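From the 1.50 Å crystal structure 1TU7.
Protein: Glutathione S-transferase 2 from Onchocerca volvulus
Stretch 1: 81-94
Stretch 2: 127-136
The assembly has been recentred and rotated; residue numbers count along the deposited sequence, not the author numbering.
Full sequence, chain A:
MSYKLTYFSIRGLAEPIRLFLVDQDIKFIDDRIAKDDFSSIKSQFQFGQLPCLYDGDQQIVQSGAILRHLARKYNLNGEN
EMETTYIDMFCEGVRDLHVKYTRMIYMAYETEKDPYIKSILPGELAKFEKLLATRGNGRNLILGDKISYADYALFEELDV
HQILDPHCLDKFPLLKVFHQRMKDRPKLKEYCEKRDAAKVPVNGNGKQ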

# COMPACT_ATOMS: atom_id res chain seq x y z
N GLU A 81 9.49 9.46 14.61
CA GLU A 81 9.69 8.91 13.25
C GLU A 81 9.71 7.40 13.25
O GLU A 81 9.16 6.74 12.35
CB GLU A 81 11.04 9.38 12.65
CG GLU A 81 11.38 8.72 11.28
CD GLU A 81 10.33 9.02 10.26
OE1 GLU A 81 10.19 8.22 9.35
OE2 GLU A 81 9.62 10.06 10.35
N MET A 82 10.41 6.81 14.21
CA MET A 82 10.52 5.38 14.24
C MET A 82 9.18 4.72 14.46
O MET A 82 8.87 3.70 13.83
CB MET A 82 11.57 4.96 15.28
CG MET A 82 12.94 4.89 14.61
SD MET A 82 14.32 5.15 15.69
CE MET A 82 13.91 4.03 16.96
N GLU A 83 8.35 5.30 15.31
CA GLU A 83 7.03 4.72 15.54
C GLU A 83 6.16 4.88 14.28
O GLU A 83 5.41 3.97 13.92
CB GLU A 83 6.33 5.38 16.74
CG GLU A 83 6.99 5.00 18.06
CD GLU A 83 6.20 5.46 19.29
OE1 GLU A 83 6.58 5.07 20.44
OE2 GLU A 83 5.22 6.19 19.13
N THR A 84 6.22 6.04 13.65
CA THR A 84 5.46 6.29 12.43
C THR A 84 5.82 5.26 11.34
O THR A 84 4.96 4.74 10.64
CB THR A 84 5.73 7.72 11.95
OG1 THR A 84 5.35 8.63 12.99
CG2 THR A 84 4.88 8.08 10.71
N THR A 85 7.11 5.00 11.19
CA THR A 85 7.58 4.03 10.24
C THR A 85 7.13 2.63 10.61
O THR A 85 6.69 1.85 9.77
CB THR A 85 9.10 4.08 10.18
OG1 THR A 85 9.52 5.36 9.73
CG2 THR A 85 9.67 3.07 9.21
N TYR A 86 7.23 2.30 11.90
CA TYR A 86 6.87 0.97 12.38
C TYR A 86 5.42 0.62 12.13
O TYR A 86 5.09 -0.45 11.61
CB TYR A 86 7.20 0.83 13.87
CG TYR A 86 6.82 -0.52 14.41
CD1 TYR A 86 5.86 -0.66 15.35
CD2 TYR A 86 7.45 -1.67 13.97
CE1 TYR A 86 5.49 -1.88 15.86
CE2 TYR A 86 7.11 -2.92 14.48
CZ TYR A 86 6.14 -3.00 15.43
OH TYR A 86 5.79 -4.24 15.94
N ILE A 87 4.52 1.52 12.49
CA ILE A 87 3.12 1.24 12.29
C ILE A 87 2.75 1.13 10.83
O ILE A 87 1.89 0.37 10.47
CB ILE A 87 2.20 2.23 13.02
CG1 ILE A 87 2.33 3.66 12.49
CG2 ILE A 87 2.42 2.08 14.52
CD1 ILE A 87 1.49 4.68 13.23
N ASP A 88 3.42 1.91 9.98
CA ASP A 88 3.21 1.84 8.53
C ASP A 88 3.66 0.50 8.02
O ASP A 88 2.93 -0.21 7.33
CB ASP A 88 4.00 2.99 7.91
CG ASP A 88 3.79 3.18 6.47
OD1 ASP A 88 3.05 2.41 5.82
OD2 ASP A 88 4.40 4.16 5.92
N MET A 89 4.87 0.13 8.39
CA MET A 89 5.42 -1.16 8.00
C MET A 89 4.46 -2.29 8.44
O MET A 89 4.17 -3.21 7.68
CB MET A 89 6.79 -1.33 8.64
CG MET A 89 7.49 -2.60 8.30
SD MET A 89 9.05 -2.77 9.22
CE MET A 89 8.53 -3.74 10.56
N PHE A 90 3.99 -2.23 9.68
CA PHE A 90 3.08 -3.24 10.21
C PHE A 90 1.78 -3.28 9.39
O PHE A 90 1.33 -4.34 8.96
CB PHE A 90 2.79 -2.94 11.70
CG PHE A 90 2.38 -4.15 12.52
CD1 PHE A 90 3.13 -4.54 13.60
CD2 PHE A 90 1.26 -4.88 12.23
CE1 PHE A 90 2.82 -5.64 14.32
CE2 PHE A 90 0.94 -5.98 13.00
CZ PHE A 90 1.74 -6.36 14.03
N CYS A 91 1.20 -2.11 9.16
CA CYS A 91 -0.04 -1.99 8.43
C CYS A 91 0.12 -2.52 7.01
O CYS A 91 -0.76 -3.22 6.49
CB CYS A 91 -0.51 -0.54 8.45
SG CYS A 91 -2.27 -0.37 8.00
N GLU A 92 1.25 -2.25 6.39
CA GLU A 92 1.54 -2.79 5.06
C GLU A 92 1.60 -4.31 5.07
O GLU A 92 1.15 -4.96 4.12
CB GLU A 92 2.81 -2.20 4.47
CG GLU A 92 2.69 -0.73 4.08
CD GLU A 92 1.71 -0.51 2.95
OE1 GLU A 92 0.64 0.05 3.22
OE2 GLU A 92 2.01 -1.02 1.84
N GLY A 93 2.17 -4.89 6.12
CA GLY A 93 2.12 -6.34 6.26
C GLY A 93 0.70 -6.84 6.36
O GLY A 93 0.36 -7.86 5.80
N VAL A 94 -0.15 -6.13 7.08
CA VAL A 94 -1.56 -6.53 7.18
C VAL A 94 -2.21 -6.49 5.82
O VAL A 94 -2.93 -7.40 5.45
CB VAL A 94 -2.31 -5.63 8.19
CG1 VAL A 94 -3.78 -5.96 8.22
CG2 VAL A 94 -1.70 -5.82 9.60
N LYS A 127 4.08 -14.47 11.47
CA LYS A 127 4.90 -13.29 11.26
C LYS A 127 4.38 -12.15 12.12
O LYS A 127 5.14 -11.38 12.69
CB LYS A 127 4.86 -12.88 9.77
CG LYS A 127 5.61 -13.84 8.89
CD LYS A 127 5.26 -13.67 7.40
CE LYS A 127 6.05 -14.66 6.55
NZ LYS A 127 5.81 -14.46 5.09
N PHE A 128 3.06 -12.02 12.20
CA PHE A 128 2.44 -10.99 13.05
C PHE A 128 2.60 -11.23 14.55
O PHE A 128 2.79 -10.29 15.31
CB PHE A 128 0.97 -10.80 12.73
CG PHE A 128 0.73 -10.30 11.37
CD1 PHE A 128 0.21 -11.09 10.40
CD2 PHE A 128 1.08 -8.98 11.06
CE1 PHE A 128 -0.00 -10.59 9.13
CE2 PHE A 128 0.87 -8.49 9.81
CZ PHE A 128 0.35 -9.31 8.85
N GLU A 129 2.47 -12.49 14.97
CA GLU A 129 2.63 -12.84 16.36
C GLU A 129 4.04 -12.45 16.81
O GLU A 129 4.22 -11.91 17.91
CB GLU A 129 2.38 -14.34 16.52
CG GLU A 129 2.56 -14.90 17.93
CD GLU A 129 1.40 -14.63 18.85
OE1 GLU A 129 1.53 -14.95 20.06
OE2 GLU A 129 0.35 -14.15 18.42
N LYS A 130 5.03 -12.71 15.97
CA LYS A 130 6.42 -12.37 16.23
C LYS A 130 6.64 -10.85 16.26
O LYS A 130 7.31 -10.33 17.14
CB LYS A 130 7.36 -13.07 15.24
CG LYS A 130 8.85 -12.80 15.45
CD LYS A 130 9.68 -13.74 14.59
CE LYS A 130 11.17 -13.61 14.91
NZ LYS A 130 12.04 -14.51 14.10
N LEU A 131 6.08 -10.15 15.28
CA LEU A 131 6.35 -8.72 15.15
C LEU A 131 5.64 -7.96 16.25
O LEU A 131 6.20 -7.03 16.82
CB LEU A 131 5.88 -8.24 13.80
CG LEU A 131 6.66 -7.24 12.96
CD1 LEU A 131 5.72 -6.38 12.07
CD2 LEU A 131 7.81 -6.52 13.61
N LEU A 132 4.42 -8.37 16.59
CA LEU A 132 3.66 -7.66 17.61
C LEU A 132 4.43 -7.60 18.95
O LEU A 132 4.33 -6.60 19.66
CB LEU A 132 2.30 -8.31 17.78
CG LEU A 132 1.36 -7.70 18.81
CD1 LEU A 132 1.00 -6.27 18.43
CD2 LEU A 132 0.12 -8.54 18.90
N ALA A 133 5.22 -8.64 19.24
CA ALA A 133 5.99 -8.73 20.46
C ALA A 133 6.99 -7.60 20.65
O ALA A 133 7.46 -7.36 21.75
CB ALA A 133 6.73 -10.06 20.49
N THR A 134 7.34 -6.90 19.58
CA THR A 134 8.49 -5.99 19.66
C THR A 134 8.23 -4.75 20.49
O THR A 134 9.19 -4.09 20.89
CB THR A 134 9.04 -5.57 18.29
OG1 THR A 134 8.05 -4.86 17.57
CG2 THR A 134 9.45 -6.75 17.41
N ARG A 135 6.97 -4.41 20.73
CA ARG A 135 6.64 -3.26 21.58
C ARG A 135 5.66 -3.71 22.63
O ARG A 135 4.72 -4.40 22.34
CB ARG A 135 6.06 -2.12 20.75
CG ARG A 135 7.09 -1.58 19.78
CD ARG A 135 6.63 -0.42 18.93
NE ARG A 135 7.68 0.10 18.05
CZ ARG A 135 8.47 1.16 18.30
NH1 ARG A 135 8.38 1.85 19.43
NH2 ARG A 135 9.35 1.54 17.39
N GLY A 136 5.91 -3.35 23.89
CA GLY A 136 5.01 -3.70 24.96
C GLY A 136 4.88 -5.17 25.19
O GLY A 136 3.87 -5.65 25.69
O HOH W 1 6.33 2.26 21.06
O HOH W 2 9.20 4.97 20.62
O HOH W 3 4.26 -4.26 18.14

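Residues 81-94 form one unbroken stretch of helix, while the second stretch enters as helix and leaves it through a type I turn from Leu132 to Arg135. The two helix axes run nearly antiparallel, at 167°, and come no closer than 11.5 Å. That is a wide spacing, and large side chains fill it. The backbones draw nearest at Phe90 and Leu131 (CA to CA 8.1 Å) and at Gly93 and Phe128 (CA to CA 8.2 Å), whereas Glu83 CA and Arg135 CA stand 10.0 Å apart, a gap suited to long, polar side chains.

The apolar part centres on Leu131, whose CA-to-CB bond points toward the first helix. Leu131 CD1 lies 3.5 Å from Phe90 CD1, both Leu131 methyls lie near Met89 CE (CD1 at 4.1 Å, CD2 at 4.2 Å), and Leu131 CD2 meets the edge of the Tyr86 ring, 3.8 Å from Tyr86 CE2. A branched leucine thus fills the space among three side chains from successive turns. Phe90 and Phe128 both leave their backbones sideways, yet their rings come nearer and meet obliquely, with planes at 34° and Phe90 CE2 3.6 Å from Phe128 CD2.

Gly93 makes room for the Phe128 ring. A CB here would point toward the second stretch and sit about 3.5 Å from Phe128 CE2, with Phe90 O crowding it at about 3.3 Å. Without one, the ring edge reaches the backbone, Phe128 CZ lying 3.4 Å from Gly93 O, and Val94 CG2 packs 3.7 Å from Phe128 CE2.

Tyr86 marks the change from apolar to polar contact. Its t rotamer carries the ring toward the end of the second helix, where Tyr86 OH lies 3.0 Å from Leu131 O and 2.9 Å from Thr134 OG1. Thr134 OG1 itself donates to Leu131 O (2.9 Å), folding the threonine back onto its own backbone. A water accepts a hydrogen bond from Tyr86 OH (2.7 Å) and donates one to Leu132 O (2.8 Å), so the phenol also reaches the turn through solvent.

Arg135, the residue most covered by the other stretch, extends from the turn with NE 3.3 Å from Tyr86 CD1. Its salt bridge to Glu83 is long, 3.8 Å from Arg135 NH1 to Glu83 OE1, with the oxygen well out of the guanidinium plane. Charge alone acts directly; hydrogen bonding is relayed by a water that donates to Glu83 OE1 (2.9 Å) and accepts from Arg135 NH1 (2.7 Å). The rule is legible: apolar bulk between the helices, a tyrosine at the transition, and a hydrated ion pair beyond.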